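PlyP35 (Listeria phage P35, PDB 6S3Y) is a phage endolysin whose C-terminal domain, the part in this structure, probably binds the Listeria cell wall and directs the lytic enzyme to it. Local coordinates at residues G14-K19 against G60-S65; H64-V69 against N83-C88. One frame throughout, in Å; residues are numbered along the deposited sequence.

Contact 1: residues G14-K19 against G60-S65; sequences GYFQDK and GYIYHS
Two backbone hydrogen bonds join Q17 and Y61, which form a single antiparallel hydrogen-bonded pair. Q17 N donates to Y61 O at 2.8 Å, and Y61 N donates back to Q17 O. Toward Y15 the ladder breaks down: Y15 O and Y61 O, two acceptors, lie 3.4 Å apart without a bond, and a water donates to Y15 O while accepting from Y63 N, at 2.9 Å from that nitrogen. The I62 CA hydrogen also approaches Y15 O.

The aromatic contact is carried by the F16 ring. Its CG anti to the backbone N (chi1 -171°), the ring lies across the neighbouring strand, and G60 CA sits over one face, 3.5 Å from the ring centroid, in a CH-pi contact. With no side chain on G60, the ring can lie this close to the backbone. Strands 6-17 and 56-63 belong to two different sheets of the SH3-like cell wall binding domain, and the bridge links them where segments 14-17 and 60-63 run at 146° to each other. F16 also stacks on W31.

Apolar side chains and the Y61 ring add further packing. I62 CB meets F16 CD1 near the plane of the phenyl ring, 4.1 Å away, while I62 CG1 lies against Y15 O. On the Y61 ring, CE1 brings its edge to D18 O at 3.6 Å, and CD1 packs against the K19 backbone.

Contact 2: residues H64-V69 against N83-C88; sequences HSMAKV and NAHAFC
The selenomethionine side chain of M66 and the imidazole of H85 cross at about a right angle, the methyl CE of M66 lying over one face of the ring, 4.1 Å from its centroid in a CH-pi contact. With CG anti to the carbonyl carbon, chi1 (-58°) sets CG of M66 beside the H85 ring, against which it also packs, and the extended chain carries the selenium and CE on across it. M66 CE comes to 3.3 Å from the backbone oxygen H85 O and packs against F87 CE2. The F87 ring turns a face to the same imidazole, which lies over it toward the rim, whereas F87 CZ lies in the plane of the imidazole, at its edge.

S65 O also lies at that ring's edge, in plane. The contact belongs to the beta hairpin of strands 67-72 and 78-89, at the end where 67-72 emerges from the 3-10 turn 64-66 that follows strand 56-63. Strand 78-89 continues beyond the hairpin to pair with strand 99-103, and F87 meets F99 there edge-to-face.

N83 grips the turn with both its side chain and its backbone. Its CG is anti to the backbone N (chi1 177°), and ND2 of N83 donates to S65 O at 3.0 Å, a nearly straight bond (169° at the hydrogen) with the acceptor close to the amide plane of N83. The backbone N of N83 donates to M66 O at 2.9 Å, approaching from well above that carbonyl plane. M66 CA lies 3.1 Å from N83 O, a CA-H...O contact where the two backbones run close.

In the fold
The centres of the two contacts lie about 9 Å apart, and H64 and S65 belong to both. Along the chain, strand 6-17 comes first; strand 56-63 then leads through the 3-10 turn into strand 67-72, whose hairpin partner is strand 78-89. Strands 56-63, 67-72 and 78-89 belong to one six-stranded antiparallel sheet, to which contact 1 brings strand 6-17 of another, so that both sheets meet here. The contacts also touch directly: Y15 packs against M66 and H85, and Y63 meets F87 edge-to-face. Contact 2 joins a segment from the first of the two cell wall binding sequence regions to one from the second.

Contact 1: residues G14-K19 against G60-S65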
ATOM      1  N   GLY A  14      -6.305   0.206  -0.769  1.00 18.31           N
ATOM      2  CA  GLY A  14      -5.163   0.213  -1.711  1.00 18.85           C
ATOM      3  C   GLY A  14      -4.519   1.582  -1.738  1.00 19.00           C
ATOM      4  O   GLY A  14      -5.205   2.596  -1.488  1.00 19.23           O
ATOM      5  N   TYR A  15      -3.231   1.639  -2.072  1.00 17.50           N
ATOM      6  CA  TYR A  15      -2.405   2.854  -1.905  1.00 17.44           C
ATOM      7  C   TYR A  15      -2.154   3.471  -3.284  1.00 18.29           C
ATOM      8  O   TYR A  15      -1.411   2.889  -4.076  1.00 18.21           O
ATOM      9  CB  TYR A  15      -1.139   2.482  -1.124  1.00 17.98           C
ATOM     10  CG  TYR A  15      -1.485   1.923   0.224  1.00 16.96           C
ATOM     11  CD1 TYR A  15      -1.755   2.757   1.295  1.00 16.16           C
ATOM     12  CD2 TYR A  15      -1.637   0.559   0.392  1.00 16.60           C
ATOM     13  CE1 TYR A  15      -2.137   2.235   2.515  1.00 17.19           C
ATOM     14  CE2 TYR A  15      -2.017   0.026   1.619  1.00 17.69           C
ATOM     15  CZ  TYR A  15      -2.267   0.871   2.680  1.00 15.83           C
ATOM     16  OH  TYR A  15      -2.670   0.364   3.885  1.00 16.84           O
ATOM     17  N   PHE A  16      -2.810   4.592  -3.556  1.00 16.74           N
ATOM     18  CA  PHE A  16      -2.621   5.390  -4.797  1.00 16.42           C
ATOM     19  C   PHE A  16      -1.641   6.508  -4.457  1.00 15.75           C
ATOM     20  O   PHE A  16      -2.058   7.534  -3.878  1.00 16.11           O
ATOM     21  CB  PHE A  16      -3.982   5.864  -5.300  1.00 16.57           C
ATOM     22  CG  PHE A  16      -4.030   6.514  -6.655  1.00 16.70           C
ATOM     23  CD1 PHE A  16      -3.674   5.813  -7.801  1.00 16.06           C
ATOM     24  CD2 PHE A  16      -4.496   7.807  -6.787  1.00 17.72           C
ATOM     25  CE1 PHE A  16      -3.800   6.399  -9.050  1.00 15.55           C
ATOM     26  CE2 PHE A  16      -4.612   8.400  -8.038  1.00 17.20           C
ATOM     27  CZ  PHE A  16      -4.266   7.687  -9.158  1.00 17.05           C
ATOM     28  N   GLN A  17      -0.356   6.261  -4.697  1.00 14.99           N
ATOM     29  CA  GLN A  17       0.759   7.115  -4.196  1.00 15.72           C
ATOM     30  C   GLN A  17       1.130   8.157  -5.248  1.00 15.60           C
ATOM     31  O   GLN A  17       0.815   7.940  -6.436  1.00 14.99           O
ATOM     32  CB  GLN A  17       1.969   6.228  -3.834  1.00 15.55           C
ATOM     33  CG  GLN A  17       1.700   5.175  -2.762  1.00 15.86           C
ATOM     34  CD  GLN A  17       1.248   5.776  -1.443  1.00 16.74           C
ATOM     35  OE1 GLN A  17       0.052   5.780  -1.112  1.00 16.83           O
ATOM     36  NE2 GLN A  17       2.203   6.311  -0.696  1.00 14.89           N
ATOM     37  N   ASP A  18       1.802   9.239  -4.848  1.00 15.91           N
ATOM     38  CA  ASP A  18       2.206  10.321  -5.784  1.00 17.59           C
ATOM     39  C   ASP A  18       3.392   9.860  -6.639  1.00 15.88           C
ATOM     40  O   ASP A  18       3.722  10.577  -7.597  1.00 17.49           O
ATOM     41  CB  ASP A  18       2.469  11.636  -5.046  1.00 18.08           C
ATOM     42  CG  ASP A  18       3.602  11.609  -4.034  1.00 20.72           C
ATOM     43  OD1 ASP A  18       4.094  10.523  -3.702  1.00 24.52           O
ATOM     44  OD2 ASP A  18       3.972  12.694  -3.564  1.00 26.70           O
ATOM     45  N   LYS A  19       3.991   8.712  -6.327  1.00 15.41           N
ATOM     46  CA  LYS A  19       5.128   8.112  -7.066  1.00 15.92           C
ATOM     47  C   LYS A  19       4.936   6.616  -7.114  1.00 15.06           C
ATOM     48  O   LYS A  19       4.306   6.074  -6.202  1.00 16.75           O
ATOM     49  CB  LYS A  19       6.437   8.333  -6.312  1.00 18.03           C
ATOM     50  CG  LYS A  19       6.773   9.772  -6.018  1.00 21.05           C
ATOM     51  CD  LYS A  19       7.827   9.948  -4.983  1.00 22.91           C
ATOM     52  CE  LYS A  19       7.951  11.405  -4.616  1.00 25.95           C
ATOM     53  NZ  LYS A  19       9.078  11.584  -3.669  1.00 30.24           N
ATOM     54  N   GLY A  60      -1.569   9.666  -9.759  1.00 14.41           N
ATOM     55  CA  GLY A  60      -1.101   8.691  -8.770  1.00 12.95           C
ATOM     56  C   GLY A  60      -0.706   7.381  -9.408  1.00 12.50           C
ATOM     57  O   GLY A  60      -0.890   7.201 -10.631  1.00 13.65           O
ATOM     58  N   TYR A  61      -0.166   6.497  -8.569  1.00 11.72           N
ATOM     59  CA  TYR A  61       0.389   5.193  -8.968  1.00 12.33           C
ATOM     60  C   TYR A  61      -0.062   4.155  -7.940  1.00 12.53           C
ATOM     61  O   TYR A  61       0.073   4.406  -6.738  1.00 13.58           O
ATOM     62  CB  TYR A  61       1.921   5.279  -9.020  1.00 12.15           C
ATOM     63  CG  TYR A  61       2.433   6.317  -9.984  1.00 11.97           C
ATOM     64  CD1 TYR A  61       2.592   7.637  -9.598  1.00 14.08           C
ATOM     65  CD2 TYR A  61       2.729   5.978 -11.287  1.00 12.54           C
ATOM     66  CE1 TYR A  61       3.028   8.610 -10.499  1.00 14.77           C
ATOM     67  CE2 TYR A  61       3.188   6.919 -12.196  1.00 13.37           C
ATOM     68  CZ  TYR A  61       3.329   8.245 -11.799  1.00 14.17           C
ATOM     69  OH  TYR A  61       3.745   9.218 -12.655  1.00 17.45           O
ATOM     70  N   ILE A  62      -0.499   2.995  -8.408  1.00 13.13           N
ATOM     71  CA  ILE A  62      -0.943   1.925  -7.497  1.00 13.86           C
ATOM     72  C   ILE A  62      -0.371   0.595  -7.967  1.00 15.31           C
ATOM     73  O   ILE A  62      -0.353   0.316  -9.180  1.00 14.52           O
ATOM     74  CB  ILE A  62      -2.487   1.932  -7.353  1.00 14.51           C
ATOM     75  CG1 ILE A  62      -2.932   0.893  -6.326  1.00 15.75           C
ATOM     76  CG2 ILE A  62      -3.177   1.747  -8.687  1.00 14.06           C
ATOM     77  CD1 ILE A  62      -4.321   1.148  -5.763  1.00 16.53           C
ATOM     78  N   TYR A  63       0.090  -0.205  -7.016  1.00 14.57           N
ATOM     79  CA  TYR A  63       0.800  -1.474  -7.290  1.00 15.48           C
ATOM     80  C   TYR A  63      -0.171  -2.480  -7.880  1.00 15.54           C
ATOM     81  O   TYR A  63      -1.348  -2.464  -7.500  1.00 16.41           O
ATOM     82  CB  TYR A  63       1.462  -1.909  -5.989  1.00 16.38           C
ATOM     83  CG  TYR A  63       2.426  -3.055  -6.114  1.00 18.64           C
ATOM     84  CD1 TYR A  63       3.762  -2.831  -6.401  1.00 20.28           C
ATOM     85  CD2 TYR A  63       2.013  -4.357  -5.900  1.00 19.39           C
ATOM     86  CE1 TYR A  63       4.680  -3.874  -6.447  1.00 20.40           C
ATOM     87  CE2 TYR A  63       2.912  -5.408  -5.938  1.00 20.78           C
ATOM     88  CZ  TYR A  63       4.251  -5.163  -6.205  1.00 20.79           C
ATOM     89  OH  TYR A  63       5.119  -6.202  -6.271  1.00 25.79           O
ATOM     90  N   HIS A  64       0.290  -3.321  -8.794  1.00 14.78           N
ATOM     91  CA  HIS A  64      -0.563  -4.129  -9.709  1.00 16.10           C
ATOM     92  C   HIS A  64      -1.478  -5.060  -8.910  1.00 17.08           C
ATOM     93  O   HIS A  64      -2.627  -5.263  -9.345  1.00 15.03           O
ATOM     94  CB  HIS A  64       0.295  -4.891 -10.715  1.00 18.17           C
ATOM     95  CG  HIS A  64       0.999  -6.065 -10.147  1.00 18.91           C
ATOM     96  ND1 HIS A  64       2.098  -5.965  -9.283  1.00 21.93           N
ATOM     97  CD2 HIS A  64       0.741  -7.367 -10.287  1.00 18.58           C
ATOM     98  CE1 HIS A  64       2.489  -7.169  -8.941  1.00 19.67           C
ATOM     99  NE2 HIS A  64       1.684  -8.044  -9.546  1.00 25.25           N
ATOM    100  N   SER A  65      -1.016  -5.598  -7.773  1.00 16.85           N
ATOM    101  CA  SER A  65      -1.820  -6.579  -6.988  1.00 17.26           C
ATOM    102  C   SER A  65      -2.947  -5.885  -6.230  1.00 17.41           C
ATOM    103  O   SER A  65      -3.812  -6.541  -5.687  1.00 15.97           O
ATOM    104  CB  SER A  65      -0.937  -7.413  -6.110  1.00 19.25           C
ATOM    105  OG  SER A  65      -0.266  -6.614  -5.146  1.00 19.71           O
TER
HETATM  106  O   HOH W   1       0.407   0.822  -4.319  1.00 14.27           O

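Contact 2: residues H64-V69 against N83-C88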
ATOM      1  N   HIS A  64       0.290  -3.321  -8.794  1.00 14.78           N
ATOM      2  CA  HIS A  64      -0.563  -4.129  -9.709  1.00 16.10           C
ATOM      3  C   HIS A  64      -1.478  -5.060  -8.910  1.00 17.08           C
ATOM      4  O   HIS A  64      -2.627  -5.263  -9.345  1.00 15.03           O
ATOM      5  CB  HIS A  64       0.295  -4.891 -10.715  1.00 18.17           C
ATOM      6  CG  HIS A  64       0.999  -6.065 -10.147  1.00 18.91           C
ATOM      7  ND1 HIS A  64       2.098  -5.965  -9.283  1.00 21.93           N
ATOM      8  CD2 HIS A  64       0.741  -7.367 -10.287  1.00 18.58           C
ATOM      9  CE1 HIS A  64       2.489  -7.169  -8.941  1.00 19.67           C
ATOM     10  NE2 HIS A  64       1.684  -8.044  -9.546  1.00 25.25           N
ATOM     11  N   SER A  65      -1.016  -5.598  -7.773  1.00 16.85           N
ATOM     12  CA  SER A  65      -1.820  -6.579  -6.988  1.00 17.26           C
ATOM     13  C   SER A  65      -2.947  -5.885  -6.230  1.00 17.41           C
ATOM     14  O   SER A  65      -3.812  -6.541  -5.687  1.00 15.97           O
ATOM     15  CB  SER A  65      -0.937  -7.413  -6.110  1.00 19.25           C
ATOM     16  OG  SER A  65      -0.266  -6.614  -5.146  1.00 19.71           O
HETATM   17  N   MSE A  66      -2.968  -4.541  -6.190  1.00 16.83           N
HETATM   18  CA  MSE A  66      -4.053  -3.805  -5.556  1.00 16.05           C
HETATM   19  C   MSE A  66      -5.132  -3.354  -6.555  1.00 16.77           C
HETATM   20  O   MSE A  66      -6.061  -2.635  -6.172  1.00 14.92           O
HETATM   21  CB  MSE A  66      -3.503  -2.611  -4.789  1.00 16.57           C
HETATM   22  CG  MSE A  66      -2.501  -3.009  -3.756  1.00 16.90           C
HETATM   23 SE   MSE A  66      -1.584  -1.476  -3.063  0.97 17.89          SE
HETATM   24  CE  MSE A  66      -0.390  -2.351  -1.782  1.00 18.03           C
ATOM     25  N   ALA A  67      -5.031  -3.776  -7.816  1.00 17.03           N
ATOM     26  CA  ALA A  67      -5.993  -3.381  -8.831  1.00 19.41           C
ATOM     27  C   ALA A  67      -6.359  -4.585  -9.694  1.00 20.96           C
ATOM     28  O   ALA A  67      -5.482  -5.140 -10.354  1.00 25.45           O
ATOM     29  CB  ALA A  67      -5.458  -2.262  -9.700  1.00 21.14           C
ATOM     30  N   LYS A  68      -7.635  -4.946  -9.696  1.00 22.52           N
ATOM     31  CA  LYS A  68      -8.189  -6.074 -10.478  1.00 25.45           C
ATOM     32  C   LYS A  68      -8.854  -5.485 -11.725  1.00 20.20           C
ATOM     33  O   LYS A  68      -9.861  -4.779 -11.569  1.00 19.41           O
ATOM     34  CB  LYS A  68      -9.163  -6.849  -9.571  1.00 28.62           C
ATOM     35  CG  LYS A  68      -9.779  -8.095 -10.169  1.00 39.86           C
ATOM     36  CD  LYS A  68     -10.823  -8.706  -9.230  1.00 46.08           C
ATOM     37  CE  LYS A  68     -11.966  -7.738  -8.964  1.00 50.41           C
ATOM     38  NZ  LYS A  68     -13.027  -8.294  -8.096  1.00 52.49           N
ATOM     39  N   VAL A  69      -8.300  -5.738 -12.899  1.00 20.27           N
ATOM     40  CA  VAL A  69      -8.811  -5.182 -14.190  1.00 19.94           C
ATOM     41  C   VAL A  69     -10.054  -6.003 -14.619  1.00 17.62           C
ATOM     42  O   VAL A  69      -9.933  -7.211 -14.750  1.00 15.68           O
ATOM     43  CB  VAL A  69      -7.734  -5.224 -15.294  1.00 21.87           C
ATOM     44  CG1 VAL A  69      -8.298  -4.800 -16.637  1.00 22.59           C
ATOM     45  CG2 VAL A  69      -6.545  -4.384 -14.978  1.00 24.16           C
ATOM     46  N   ASN A  83      -8.288  -3.881  -4.864  1.00 18.75           N
ATOM     47  CA  ASN A  83      -8.031  -5.023  -3.946  1.00 18.59           C
ATOM     48  C   ASN A  83      -7.101  -4.536  -2.834  1.00 19.38           C
ATOM     49  O   ASN A  83      -5.885  -4.405  -3.076  1.00 19.42           O
ATOM     50  CB  ASN A  83      -7.470  -6.204  -4.742  1.00 20.23           C
ATOM     51  CG  ASN A  83      -7.113  -7.375  -3.865  1.00 22.42           C
ATOM     52  OD1 ASN A  83      -7.976  -7.941  -3.224  1.00 23.69           O
ATOM     53  ND2 ASN A  83      -5.844  -7.731  -3.803  1.00 20.37           N
ATOM     54  N   ALA A  84      -7.654  -4.217  -1.687  1.00 18.35           N
ATOM     55  CA  ALA A  84      -6.922  -3.680  -0.525  1.00 18.73           C
ATOM     56  C   ALA A  84      -5.989  -4.753   0.060  1.00 19.27           C
ATOM     57  O   ALA A  84      -6.444  -5.845   0.316  1.00 19.51           O
ATOM     58  CB  ALA A  84      -7.883  -3.125   0.496  1.00 20.18           C
ATOM     59  N   HIS A  85      -4.740  -4.380   0.300  1.00 17.17           N
ATOM     60  CA  HIS A  85      -3.735  -5.173   1.075  1.00 17.85           C
ATOM     61  C   HIS A  85      -2.533  -4.275   1.314  1.00 17.21           C
ATOM     62  O   HIS A  85      -2.440  -3.201   0.675  1.00 17.07           O
ATOM     63  CB  HIS A  85      -3.347  -6.484   0.375  1.00 19.01           C
ATOM     64  CG  HIS A  85      -2.331  -6.347  -0.711  1.00 20.06           C
ATOM     65  ND1 HIS A  85      -2.677  -6.424  -2.052  1.00 22.20           N
ATOM     66  CD2 HIS A  85      -0.986  -6.125  -0.683  1.00 20.36           C
ATOM     67  CE1 HIS A  85      -1.593  -6.302  -2.796  1.00 21.48           C
ATOM     68  NE2 HIS A  85      -0.556  -6.104  -1.983  1.00 22.55           N
ATOM     69  N   ALA A  86      -1.665  -4.668   2.223  1.00 15.87           N
ATOM     70  CA  ALA A  86      -0.428  -3.920   2.516  1.00 14.35           C
ATOM     71  C   ALA A  86       0.763  -4.849   2.289  1.00 14.54           C
ATOM     72  O   ALA A  86       0.583  -5.990   1.764  1.00 15.82           O
ATOM     73  CB  ALA A  86      -0.507  -3.371   3.914  1.00 14.12           C
ATOM     74  N   PHE A  87       1.947  -4.413   2.686  1.00 15.25           N
ATOM     75  CA  PHE A  87       3.201  -5.174   2.562  1.00 15.90           C
ATOM     76  C   PHE A  87       4.022  -4.933   3.820  1.00 15.55           C
ATOM     77  O   PHE A  87       3.874  -3.844   4.427  1.00 14.65           O
ATOM     78  CB  PHE A  87       4.021  -4.718   1.364  1.00 16.84           C
ATOM     79  CG  PHE A  87       3.589  -5.235   0.016  1.00 16.28           C
ATOM     80  CD1 PHE A  87       3.477  -6.589  -0.222  1.00 16.33           C
ATOM     81  CD2 PHE A  87       3.359  -4.352  -1.029  1.00 16.98           C
ATOM     82  CE1 PHE A  87       3.134  -7.059  -1.476  1.00 16.20           C
ATOM     83  CE2 PHE A  87       3.022  -4.829  -2.289  1.00 17.13           C
ATOM     84  CZ  PHE A  87       2.897  -6.180  -2.514  1.00 17.47           C
ATOM     85  N   CYS A  88       4.902  -5.884   4.163  1.00 14.51           N
ATOM     86  CA  CYS A  88       6.105  -5.581   4.981  1.00 14.83           C
ATOM     87  C   CYS A  88       7.327  -6.123   4.247  1.00 15.32           C
ATOM     88  O   CYS A  88       7.200  -7.096   3.428  1.00 14.05           O
ATOM     89  CB  CYS A  88       5.987  -6.117   6.400  1.00 16.21           C
ATOM     90  SG  CYS A  88       5.648  -7.892   6.465  1.00 17.27           S
TER